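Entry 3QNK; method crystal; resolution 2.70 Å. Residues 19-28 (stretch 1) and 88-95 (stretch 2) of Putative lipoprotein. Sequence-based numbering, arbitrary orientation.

Stretch 1 (19-28) LVKYYVNDLY
Stretch 2, residues 88-95: NRFFERIG

Two helical stretches with no hydrogen bond between them must rely on the fit of their side chains, and residues 19-28 and 88-95 of this putative lipoprotein illustrate how one aromatic ring can organise such a contact. Stretch 1 is helical throughout, with phi/psi near -65/-38 and i to i+4 backbone hydrogen bonds running from Tyr23 N to Leu19 O (2.9 Å) through Tyr28 N to Val24 O (3.0 Å). In stretch 2, residues 88-93 are helical, with phi/psi between about -52/-54 and -70/-41 for most and -99/-13 at Arg93. This helix runs nearly antiparallel to the first, at 156° between N-to-C directions, and the axes approach no closer than 11.4 Å. This wide spacing leaves room for bulky side chains. The register is set by Tyr23 opposite Phe90 (CA to CA 8.0 Å) and Val20 opposite Ile94 (8.5 Å); 252 Å² is buried in all. Val20, Val24, Leu27, Phe90 and Ile94 are buried, which suits their apolar side chains.

Along stretch 2, the Asn88 CA-to-CB bond points away from stretch 1, and its side-chain OD1 and ND2 are hydrogen-bonded elsewhere in the structure; its backbone O accepts from Glu92 N at 3.0 Å. Arg89 turns toward stretch 1 with chi1 t and chi2 p. Its contribution is aliphatic: Arg89 CB lies 3.2 Å from Tyr23 OH, and CG sits obliquely to the tyrosine ring, while NE is hydrogen-bonded elsewhere.

Phe90 is the centre of the contact and has the largest area covered by the other stretch. Its chi1 of 179° and chi2 of -87° send the ring between side chains spaced along the opposing helix. Phe90 CE2 lies 3.6 Å from Val24 CG2 and 4.0 Å from Val20 CG1, both methyls oblique to the ring. Tyr23 (chi1 t, chi2 -76°) brings CE1 to 3.8 Å from Phe90 CB, and its CD1 lies at the edge of the phenylalanine ring. Leu27 (chi1 m, chi2 t) closes the row more loosely, with CD1 4.4 Å from Phe90 CB. Both valines have chi1 t; their compact, branched side chains suit positions beside a flat ring. Tyr23, also buried, has its hydroxyl hydrogen-bonded to a residue adjoining one of the stretches.

Phe91, Glu92 and Arg93, all with chi1 m, make no contact with stretch 1, and the latter two are exposed, as suits their charge. Arg93 N donates to Arg89 O at 3.0 Å, and Ile94 N to Phe90 O at 2.8 Å. The Ile94 CA-to-CB bond points sideways, but chi1 t and chi2 p bring its end nearer, placing Ile94 CD1 3.8 Å from Val20 CG1. Gly95 (phi/psi -58/-39) lies beyond the contact, exposed.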

# COMPACT_ATOMS: atom_id res chain seq x y z
N LEU B 19 -20.39 -16.02 -7.66
CA LEU B 19 -19.13 -15.75 -6.97
C LEU B 19 -17.99 -15.55 -7.98
O LEU B 19 -17.14 -14.68 -7.77
CB LEU B 19 -18.78 -16.88 -5.99
CG LEU B 19 -19.69 -17.06 -4.78
CD1 LEU B 19 -19.16 -18.18 -3.90
CD2 LEU B 19 -19.86 -15.77 -3.98
N VAL B 20 -17.99 -16.32 -9.09
CA VAL B 20 -16.97 -16.19 -10.13
C VAL B 20 -17.16 -14.86 -10.82
O VAL B 20 -16.17 -14.17 -11.08
CB VAL B 20 -16.95 -17.37 -11.13
CG1 VAL B 20 -15.96 -17.13 -12.27
CG2 VAL B 20 -16.62 -18.68 -10.41
N LYS B 21 -18.43 -14.45 -11.05
CA LYS B 21 -18.75 -13.15 -11.66
C LYS B 21 -18.27 -12.01 -10.72
O LYS B 21 -17.73 -11.01 -11.20
CB LYS B 21 -20.25 -13.04 -12.00
N TYR B 22 -18.40 -12.22 -9.37
CA TYR B 22 -17.94 -11.27 -8.35
C TYR B 22 -16.40 -11.17 -8.34
O TYR B 22 -15.86 -10.08 -8.14
CB TYR B 22 -18.46 -11.64 -6.96
CG TYR B 22 -19.92 -11.33 -6.71
CD1 TYR B 22 -20.59 -10.36 -7.46
CD2 TYR B 22 -20.63 -11.96 -5.69
CE1 TYR B 22 -21.94 -10.08 -7.26
CE2 TYR B 22 -21.98 -11.68 -5.45
CZ TYR B 22 -22.63 -10.74 -6.24
OH TYR B 22 -23.97 -10.45 -6.01
N TYR B 23 -15.71 -12.30 -8.59
CA TYR B 23 -14.25 -12.33 -8.66
C TYR B 23 -13.76 -11.42 -9.79
O TYR B 23 -12.84 -10.62 -9.58
CB TYR B 23 -13.75 -13.78 -8.87
CG TYR B 23 -12.26 -13.96 -8.68
CD1 TYR B 23 -11.35 -13.55 -9.65
CD2 TYR B 23 -11.75 -14.55 -7.52
CE1 TYR B 23 -9.98 -13.68 -9.47
CE2 TYR B 23 -10.38 -14.68 -7.32
CZ TYR B 23 -9.50 -14.25 -8.30
OH TYR B 23 -8.15 -14.40 -8.13
N VAL B 24 -14.39 -11.52 -10.98
CA VAL B 24 -14.03 -10.71 -12.15
C VAL B 24 -14.34 -9.22 -11.86
O VAL B 24 -13.53 -8.37 -12.20
CB VAL B 24 -14.69 -11.24 -13.44
CG1 VAL B 24 -14.28 -10.43 -14.66
CG2 VAL B 24 -14.34 -12.70 -13.65
N ASN B 25 -15.44 -8.93 -11.12
CA ASN B 25 -15.76 -7.55 -10.71
C ASN B 25 -14.66 -6.98 -9.83
O ASN B 25 -14.32 -5.80 -9.97
CB ASN B 25 -17.09 -7.49 -9.95
CG ASN B 25 -18.35 -7.73 -10.76
OD1 ASN B 25 -18.33 -8.08 -11.96
ND2 ASN B 25 -19.48 -7.55 -10.10
N ASP B 26 -14.09 -7.84 -8.94
CA ASP B 26 -12.98 -7.46 -8.07
C ASP B 26 -11.75 -7.13 -8.89
O ASP B 26 -11.01 -6.20 -8.55
CB ASP B 26 -12.68 -8.58 -7.07
CG ASP B 26 -11.64 -8.23 -6.02
OD1 ASP B 26 -11.81 -7.21 -5.33
OD2 ASP B 26 -10.67 -9.03 -5.85
N LEU B 27 -11.53 -7.88 -10.00
CA LEU B 27 -10.39 -7.65 -10.89
C LEU B 27 -10.56 -6.32 -11.62
O LEU B 27 -9.58 -5.59 -11.78
CB LEU B 27 -10.19 -8.81 -11.88
CG LEU B 27 -9.79 -10.15 -11.30
CD1 LEU B 27 -9.91 -11.25 -12.33
CD2 LEU B 27 -8.40 -10.13 -10.78
N TYR B 28 -11.79 -5.99 -12.01
CA TYR B 28 -12.05 -4.69 -12.64
C TYR B 28 -11.84 -3.58 -11.62
O TYR B 28 -11.31 -2.52 -11.97
CB TYR B 28 -13.49 -4.62 -13.20
CG TYR B 28 -13.67 -5.18 -14.59
CD1 TYR B 28 -13.32 -4.44 -15.72
CD2 TYR B 28 -14.28 -6.42 -14.78
CE1 TYR B 28 -13.53 -4.94 -17.01
CE2 TYR B 28 -14.47 -6.94 -16.07
CZ TYR B 28 -14.11 -6.19 -17.18
OH TYR B 28 -14.30 -6.70 -18.44
N ASN B 88 -3.80 -14.35 -12.23
CA ASN B 88 -3.17 -15.67 -12.33
C ASN B 88 -3.94 -16.72 -11.55
O ASN B 88 -3.99 -17.87 -11.99
CB ASN B 88 -1.72 -15.61 -11.86
CG ASN B 88 -0.82 -14.78 -12.75
OD1 ASN B 88 -1.08 -14.59 -13.94
ND2 ASN B 88 0.27 -14.28 -12.17
N ARG B 89 -4.55 -16.32 -10.43
CA ARG B 89 -5.37 -17.23 -9.64
C ARG B 89 -6.60 -17.61 -10.43
O ARG B 89 -6.95 -18.78 -10.47
CB ARG B 89 -5.77 -16.60 -8.31
CG ARG B 89 -6.80 -17.44 -7.55
CD ARG B 89 -6.19 -18.56 -6.76
NE ARG B 89 -6.40 -18.32 -5.34
CZ ARG B 89 -5.44 -18.25 -4.43
NH1 ARG B 89 -4.16 -18.38 -4.79
NH2 ARG B 89 -5.73 -18.02 -3.16
N PHE B 90 -7.26 -16.61 -11.05
CA PHE B 90 -8.43 -16.86 -11.88
C PHE B 90 -8.09 -17.94 -12.91
O PHE B 90 -8.74 -18.99 -12.94
CB PHE B 90 -8.90 -15.56 -12.57
CG PHE B 90 -10.11 -15.75 -13.47
CD1 PHE B 90 -9.96 -16.15 -14.80
CD2 PHE B 90 -11.40 -15.55 -12.99
CE1 PHE B 90 -11.08 -16.35 -15.61
CE2 PHE B 90 -12.51 -15.74 -13.81
CZ PHE B 90 -12.34 -16.11 -15.11
N PHE B 91 -6.99 -17.69 -13.67
CA PHE B 91 -6.51 -18.59 -14.72
C PHE B 91 -6.22 -20.02 -14.19
O PHE B 91 -6.52 -20.99 -14.88
CB PHE B 91 -5.28 -18.01 -15.41
CG PHE B 91 -5.56 -16.78 -16.24
CD1 PHE B 91 -6.54 -16.79 -17.22
CD2 PHE B 91 -4.80 -15.63 -16.07
CE1 PHE B 91 -6.79 -15.65 -17.99
CE2 PHE B 91 -5.04 -14.49 -16.84
CZ PHE B 91 -6.03 -14.51 -17.80
N GLU B 92 -5.72 -20.14 -12.95
CA GLU B 92 -5.46 -21.42 -12.31
C GLU B 92 -6.74 -22.18 -11.95
O GLU B 92 -6.78 -23.40 -12.10
CB GLU B 92 -4.63 -21.25 -11.01
CG GLU B 92 -3.16 -20.94 -11.22
CD GLU B 92 -2.31 -20.73 -9.98
OE1 GLU B 92 -2.87 -20.59 -8.87
OE2 GLU B 92 -1.07 -20.71 -10.12
N ARG B 93 -7.75 -21.47 -11.43
CA ARG B 93 -8.95 -22.12 -10.90
C ARG B 93 -10.16 -22.15 -11.84
O ARG B 93 -11.10 -22.90 -11.55
CB ARG B 93 -9.35 -21.43 -9.57
CG ARG B 93 -8.25 -21.36 -8.50
CD ARG B 93 -8.60 -22.14 -7.26
NE ARG B 93 -8.83 -23.55 -7.57
CZ ARG B 93 -9.63 -24.36 -6.89
NH1 ARG B 93 -10.30 -23.91 -5.83
NH2 ARG B 93 -9.78 -25.62 -7.26
N ILE B 94 -10.15 -21.39 -12.97
CA ILE B 94 -11.29 -21.33 -13.90
C ILE B 94 -11.50 -22.66 -14.66
O ILE B 94 -12.65 -22.98 -14.97
CB ILE B 94 -11.23 -20.10 -14.86
CG1 ILE B 94 -12.61 -19.75 -15.46
CG2 ILE B 94 -10.16 -20.21 -15.94
CD1 ILE B 94 -13.75 -19.36 -14.48
N GLY B 95 -10.45 -23.44 -14.91
CA GLY B 95 -10.55 -24.72 -15.61
C GLY B 95 -11.48 -25.74 -14.96
O GLY B 95 -12.23 -26.45 -15.64